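Local coordinates for protein membrane-bound lytic murein transglycosylase A (Burkholderia pseudomallei, PDB 6QK4) that probably cleaves the glycosidic bond between N-acetylmuramic acid and N-acetylglucosamine in peptidoglycan, forming a 1,6-anhydro bond in the N-acetylmuramic acid residue, as a lytic transglycosylase, at residues 86-100 with 336-348. Numbering follows the deposited sequence.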
loop_
_atom_site.group_PDB
_atom_site.type_symbol
_atom_site.label_atom_id
_atom_site.label_comp_id
_atom_site.label_asym_id
_atom_site.label_seq_id
_atom_site.Cartn_x
_atom_site.Cartn_y
_atom_site.Cartn_z
ATOM N N TYR A 86 -20.701 -4.507 19.501
ATOM C CA TYR A 86 -20.107 -3.296 20.038
ATOM C C TYR A 86 -20.168 -2.106 19.097
ATOM O O TYR A 86 -19.861 -0.989 19.535
ATOM C CB TYR A 86 -18.658 -3.564 20.461
ATOM C CG TYR A 86 -18.620 -4.301 21.778
ATOM C CD1 TYR A 86 -18.695 -5.695 21.826
ATOM C CD2 TYR A 86 -18.480 -3.598 22.976
ATOM C CE1 TYR A 86 -18.661 -6.389 23.093
ATOM C CE2 TYR A 86 -18.455 -4.276 24.204
ATOM C CZ TYR A 86 -18.546 -5.667 24.234
ATOM O OH TYR A 86 -18.511 -6.363 25.438
ATOM N N PHE A 87 -20.569 -2.311 17.825
ATOM C CA PHE A 87 -20.524 -1.226 16.856
ATOM C C PHE A 87 -21.810 -1.188 16.074
ATOM O O PHE A 87 -22.474 -2.215 15.888
ATOM C CB PHE A 87 -19.331 -1.402 15.812
ATOM C CG PHE A 87 -17.973 -1.281 16.447
ATOM C CD1 PHE A 87 -17.384 -2.383 17.052
ATOM C CD2 PHE A 87 -17.311 -0.068 16.422
ATOM C CE1 PHE A 87 -16.118 -2.274 17.729
ATOM C CE2 PHE A 87 -16.051 0.102 17.080
ATOM C CZ PHE A 87 -15.433 -1.057 17.723
ATOM N N THR A 88 -22.145 0.003 15.603
ATOM C CA THR A 88 -23.202 0.195 14.634
ATOM C C THR A 88 -22.616 0.624 13.293
ATOM O O THR A 88 -21.808 1.564 13.261
ATOM C CB THR A 88 -24.186 1.273 15.141
ATOM O OG1 THR A 88 -24.818 0.777 16.345
ATOM C CG2 THR A 88 -25.321 1.495 14.116
ATOM N N PRO A 89 -23.040 0.031 12.186
ATOM C CA PRO A 89 -22.564 0.509 10.884
ATOM C C PRO A 89 -23.414 1.641 10.309
ATOM O O PRO A 89 -24.640 1.643 10.407
ATOM C CB PRO A 89 -22.657 -0.765 10.021
ATOM C CG PRO A 89 -23.958 -1.493 10.580
ATOM C CD PRO A 89 -24.005 -1.085 12.071
ATOM N N PHE A 90 -22.750 2.617 9.666
ATOM C CA PHE A 90 -23.423 3.765 9.066
ATOM C C PHE A 90 -23.064 3.820 7.597
ATOM O O PHE A 90 -21.894 4.026 7.251
ATOM C CB PHE A 90 -23.031 5.106 9.691
ATOM C CG PHE A 90 -23.586 5.308 11.093
ATOM C CD1 PHE A 90 -23.062 4.568 12.135
ATOM C CD2 PHE A 90 -24.592 6.270 11.375
ATOM C CE1 PHE A 90 -23.537 4.703 13.432
ATOM C CE2 PHE A 90 -25.039 6.429 12.703
ATOM C CZ PHE A 90 -24.519 5.626 13.706
ATOM N N GLN A 91 -24.059 3.674 6.741
ATOM C CA GLN A 91 -23.805 3.867 5.298
ATOM C C GLN A 91 -23.249 5.274 5.043
ATOM O O GLN A 91 -23.777 6.257 5.563
ATOM C CB GLN A 91 -25.133 3.611 4.534
ATOM C CG GLN A 91 -25.105 4.116 3.089
ATOM C CD GLN A 91 -26.494 4.229 2.539
ATOM O OE1 GLN A 91 -27.035 3.250 2.031
ATOM N NE2 GLN A 91 -27.075 5.408 2.639
ATOM N N PHE A 92 -22.117 5.371 4.302
ATOM C CA PHE A 92 -21.358 6.619 4.172
ATOM C C PHE A 92 -21.488 7.164 2.760
ATOM O O PHE A 92 -21.186 6.452 1.784
ATOM C CB PHE A 92 -19.899 6.325 4.473
ATOM C CG PHE A 92 -19.008 7.541 4.501
ATOM C CD1 PHE A 92 -19.381 8.670 5.209
ATOM C CD2 PHE A 92 -17.785 7.519 3.844
ATOM C CE1 PHE A 92 -18.510 9.797 5.276
ATOM C CE2 PHE A 92 -16.944 8.657 3.875
ATOM C CZ PHE A 92 -17.301 9.779 4.598
ATOM N N ALA A 93 -21.961 8.403 2.636
ATOM C CA ALA A 93 -22.081 9.006 1.321
ATOM C C ALA A 93 -21.141 10.192 1.121
ATOM O O ALA A 93 -20.745 10.884 2.076
ATOM C CB ALA A 93 -23.521 9.454 1.070
ATOM N N ASN A 94 -20.806 10.427 -0.146
ATOM C CA ASN A 94 -20.129 11.659 -0.557
ATOM C C ASN A 94 -21.005 12.887 -0.270
ATOM O O ASN A 94 -22.218 12.804 -0.125
ATOM C CB ASN A 94 -19.824 11.602 -2.053
ATOM C CG ASN A 94 -18.743 10.616 -2.373
ATOM O OD1 ASN A 94 -17.658 10.696 -1.797
ATOM N ND2 ASN A 94 -19.045 9.652 -3.266
ATOM N N ASN A 95 -20.378 14.062 -0.209
ATOM C CA ASN A 95 -21.212 15.225 0.145
ATOM C C ASN A 95 -22.211 15.582 -0.958
ATOM O O ASN A 95 -23.227 16.256 -0.684
ATOM C CB ASN A 95 -20.322 16.427 0.477
ATOM C CG ASN A 95 -19.717 16.319 1.890
ATOM O OD1 ASN A 95 -20.414 15.972 2.857
ATOM N ND2 ASN A 95 -18.412 16.600 2.003
ATOM N N ASP A 96 -22.019 15.069 -2.176
ATOM C CA ASP A 96 -23.026 15.274 -3.210
ATOM C C ASP A 96 -24.157 14.224 -3.165
ATOM O O ASP A 96 -25.016 14.204 -4.054
ATOM C CB ASP A 96 -22.356 15.318 -4.579
ATOM C CG ASP A 96 -21.769 13.985 -5.013
ATOM O OD1 ASP A 96 -21.955 12.960 -4.340
ATOM O OD2 ASP A 96 -21.108 13.970 -6.067
ATOM N N GLY A 97 -24.194 13.371 -2.141
ATOM C CA GLY A 97 -25.223 12.348 -2.000
ATOM C C GLY A 97 -24.912 10.985 -2.634
ATOM O O GLY A 97 -25.599 9.995 -2.324
ATOM N N THR A 98 -23.873 10.884 -3.452
ATOM C CA THR A 98 -23.602 9.611 -4.155
ATOM C C THR A 98 -22.926 8.638 -3.197
ATOM O O THR A 98 -22.151 9.037 -2.331
ATOM C CB THR A 98 -22.733 9.793 -5.403
ATOM O OG1 THR A 98 -21.442 10.373 -5.101
ATOM C CG2 THR A 98 -23.429 10.618 -6.467
ATOM N N LEU A 99 -23.206 7.340 -3.371
ATOM C CA LEU A 99 -22.566 6.337 -2.515
ATOM C C LEU A 99 -21.334 5.719 -3.153
ATOM O O LEU A 99 -20.466 5.271 -2.411
ATOM C CB LEU A 99 -23.545 5.198 -2.156
ATOM C CG LEU A 99 -24.797 5.671 -1.339
ATOM C CD1 LEU A 99 -25.751 4.504 -1.163
ATOM C CD2 LEU A 99 -24.315 6.110 0.047
ATOM N N ASP A 100 -21.176 5.815 -4.485
ATOM C CA ASP A 100 -19.986 5.267 -5.148
ATOM C C ASP A 100 -18.743 6.102 -4.860
ATOM O O ASP A 100 -18.779 7.357 -4.918
ATOM C CB ASP A 100 -20.154 5.264 -6.695
ATOM C CG ASP A 100 -21.116 4.211 -7.194
ATOM O OD1 ASP A 100 -21.322 3.188 -6.547
ATOM O OD2 ASP A 100 -21.609 4.421 -8.321
ATOM N N LYS A 336 -7.997 0.188 -9.090
ATOM C CA LYS A 336 -8.658 1.460 -9.378
ATOM C C LYS A 336 -10.122 1.111 -9.574
ATOM O O LYS A 336 -10.601 0.935 -10.710
ATOM C CB LYS A 336 -8.052 2.136 -10.619
ATOM C CG LYS A 336 -8.507 3.594 -10.775
ATOM C CD LYS A 336 -7.876 4.346 -11.991
ATOM C CE LYS A 336 -8.768 5.588 -12.252
ATOM N NZ LYS A 336 -8.024 6.690 -12.904
ATOM N N GLN A 337 -10.800 0.852 -8.450
ATOM C CA GLN A 337 -12.061 0.114 -8.421
ATOM C C GLN A 337 -13.157 0.958 -7.800
ATOM O O GLN A 337 -12.931 1.654 -6.800
ATOM C CB GLN A 337 -11.951 -1.217 -7.588
ATOM C CG GLN A 337 -10.643 -1.985 -7.757
ATOM C CD GLN A 337 -10.431 -2.464 -9.203
ATOM O OE1 GLN A 337 -9.419 -2.120 -9.888
ATOM N NE2 GLN A 337 -11.413 -3.231 -9.712
ATOM N N ASN A 338 -14.377 0.803 -8.349
ATOM C CA ASN A 338 -15.518 1.399 -7.648
ATOM C C ASN A 338 -15.705 0.710 -6.303
ATOM O O ASN A 338 -15.439 -0.497 -6.156
ATOM C CB ASN A 338 -16.803 1.220 -8.431
ATOM C CG ASN A 338 -17.959 1.993 -7.833
ATOM O OD1 ASN A 338 -17.821 3.188 -7.480
ATOM N ND2 ASN A 338 -19.131 1.288 -7.690
ATOM N N GLY A 339 -16.179 1.506 -5.327
ATOM C CA GLY A 339 -16.372 1.011 -3.967
ATOM C C GLY A 339 -17.506 1.670 -3.203
ATOM O O GLY A 339 -17.996 2.747 -3.558
ATOM N N ARG A 340 -17.913 0.981 -2.138
ATOM C CA ARG A 340 -18.922 1.450 -1.166
ATOM C C ARG A 340 -18.384 1.290 0.264
ATOM O O ARG A 340 -17.639 0.339 0.583
ATOM C CB ARG A 340 -20.214 0.645 -1.281
ATOM C CG ARG A 340 -20.935 0.861 -2.597
ATOM C CD ARG A 340 -21.477 2.290 -2.709
ATOM N NE ARG A 340 -22.141 2.498 -4.021
ATOM C CZ ARG A 340 -23.421 2.179 -4.322
ATOM N NH1 ARG A 340 -24.219 1.569 -3.423
ATOM N NH2 ARG A 340 -23.853 2.415 -5.591
ATOM N N MET A 341 -18.798 2.185 1.148
ATOM C CA MET A 341 -18.293 2.185 2.531
ATOM C C MET A 341 -19.419 2.288 3.541
ATOM O O MET A 341 -20.410 2.990 3.307
ATOM C CB MET A 341 -17.345 3.387 2.810
ATOM C CG MET A 341 -16.058 3.188 2.130
ATOM S SD MET A 341 -15.128 4.749 2.539
ATOM C CE MET A 341 -13.584 4.307 1.762
ATOM N N TRP A 342 -19.231 1.603 4.674
ATOM C CA TRP A 342 -19.948 1.861 5.919
ATOM C C TRP A 342 -18.931 2.164 7.005
ATOM O O TRP A 342 -17.974 1.393 7.189
ATOM C CB TRP A 342 -20.768 0.627 6.357
ATOM C CG TRP A 342 -21.863 0.278 5.352
ATOM C CD1 TRP A 342 -23.204 0.502 5.521
ATOM C CD2 TRP A 342 -21.713 -0.292 4.016
ATOM N NE1 TRP A 342 -23.906 0.084 4.364
ATOM C CE2 TRP A 342 -23.000 -0.350 3.435
ATOM C CE3 TRP A 342 -20.597 -0.694 3.245
ATOM C CZ2 TRP A 342 -23.235 -0.898 2.146
ATOM C CZ3 TRP A 342 -20.825 -1.187 1.911
ATOM C CH2 TRP A 342 -22.150 -1.289 1.403
ATOM N N LEU A 343 -19.142 3.257 7.752
ATOM C CA LEU A 343 -18.285 3.575 8.895
ATOM C C LEU A 343 -18.878 2.954 10.152
ATOM O O LEU A 343 -20.096 3.014 10.367
ATOM C CB LEU A 343 -18.185 5.089 9.068
ATOM C CG LEU A 343 -17.722 5.939 7.889
ATOM C CD1 LEU A 343 -17.235 7.314 8.369
ATOM C CD2 LEU A 343 -16.596 5.341 7.134
ATOM N N LEU A 344 -18.049 2.326 10.956
ATOM C CA LEU A 344 -18.518 1.779 12.224
ATOM C C LEU A 344 -18.253 2.790 13.343
ATOM O O LEU A 344 -17.173 3.365 13.408
ATOM C CB LEU A 344 -17.786 0.491 12.585
ATOM C CG LEU A 344 -18.152 -0.798 11.818
ATOM C CD1 LEU A 344 -17.900 -0.686 10.392
ATOM C CD2 LEU A 344 -17.358 -1.897 12.384
ATOM N N PHE A 345 -19.222 2.935 14.259
ATOM C CA PHE A 345 -18.991 3.778 15.440
ATOM C C PHE A 345 -19.307 2.937 16.658
ATOM O O PHE A 345 -20.297 2.206 16.640
ATOM C CB PHE A 345 -19.877 5.024 15.422
ATOM C CG PHE A 345 -19.424 6.014 14.407
ATOM C CD1 PHE A 345 -18.404 6.909 14.708
ATOM C CD2 PHE A 345 -19.966 6.004 13.120
ATOM C CE1 PHE A 345 -17.920 7.800 13.745
ATOM C CE2 PHE A 345 -19.512 6.866 12.152
ATOM C CZ PHE A 345 -18.475 7.777 12.437
ATOM N N PRO A 346 -18.539 3.037 17.737
ATOM C CA PRO A 346 -18.818 2.171 18.899
ATOM C C PRO A 346 -20.112 2.544 19.603
ATOM O O PRO A 346 -20.428 3.722 19.749
ATOM C CB PRO A 346 -17.625 2.398 19.820
ATOM C CG PRO A 346 -16.946 3.568 19.325
ATOM C CD PRO A 346 -17.224 3.683 17.846
ATOM N N ASN A 347 -20.844 1.517 20.030
ATOM C CA ASN A 347 -22.128 1.742 20.709
ATOM C C ASN A 347 -21.941 2.515 22.000
ATOM O O ASN A 347 -22.701 3.458 22.269
ATOM C CB ASN A 347 -22.835 0.406 20.969
ATOM C CG ASN A 347 -23.285 -0.238 19.700
ATOM O OD1 ASN A 347 -23.504 0.455 18.700
ATOM N ND2 ASN A 347 -23.429 -1.564 19.701
ATOM N N SER A 348 -20.960 2.124 22.814
ATOM C CA SER A 348 -20.439 2.981 23.893
ATOM C C SER A 348 -21.462 3.304 25.020
ATOM O O SER A 348 -22.638 3.658 24.791
ATOM C CB SER A 348 -19.868 4.297 23.289
ATOM O OG SER A 348 -20.037 5.423 24.156
HETATM O O HOH W 1 -19.038 -0.147 22.182
HETATM O O HOH W 2 -24.776 -3.131 17.528
HETATM O O HOH W 3 -20.595 4.331 0.195
#
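Phe-345 turns its ring edge to the face of Phe-90, an offset edge-to-face pair with planes at 88° and CD2 of Phe-345 3.6 Å from CD1 of Phe-90. Leu-343 CD1 makes a CH-pi contact over one face of the Phe-92 ring, and Met-341 SD a Met-aromatic contact at its edge, 4.1 Å from Phe-92 CD2. With CG anti to the backbone N (chi1 -175°), the Phe-92 ring lies alongside Met-341 and across Leu-343. Arg-340, bent at chi2 (-67°), has Leu-99 CB over one guanidinium face and at the edge grips Asp-100 side-on with NE and NH2 in a salt bridge, NE 2.7 Å from Asp-100 OD1; Asn-338 ND2 adds a third bond to OD1 from above the carboxylate plane. At the other end Thr-88 OG1 donates to Asn-347 OD1 at 2.7 Å, in the carbonyl plane. Between them runs an antiparallel ladder whose hydrogen-bonded pairs are Thr-88 with Phe-345 and Phe-90 with Leu-343, continued by Phe-92 N to Met-341 O. It joins strand 336-346, largely in the 3D-domain region, to strand 87-92, just after helix 76-86. Strand 25-27 pairs with the far edge of 87-92, strand 285-291 touches Met-341 and Leu-343, and helix 62-68 packs on Tyr-86 and Phe-87.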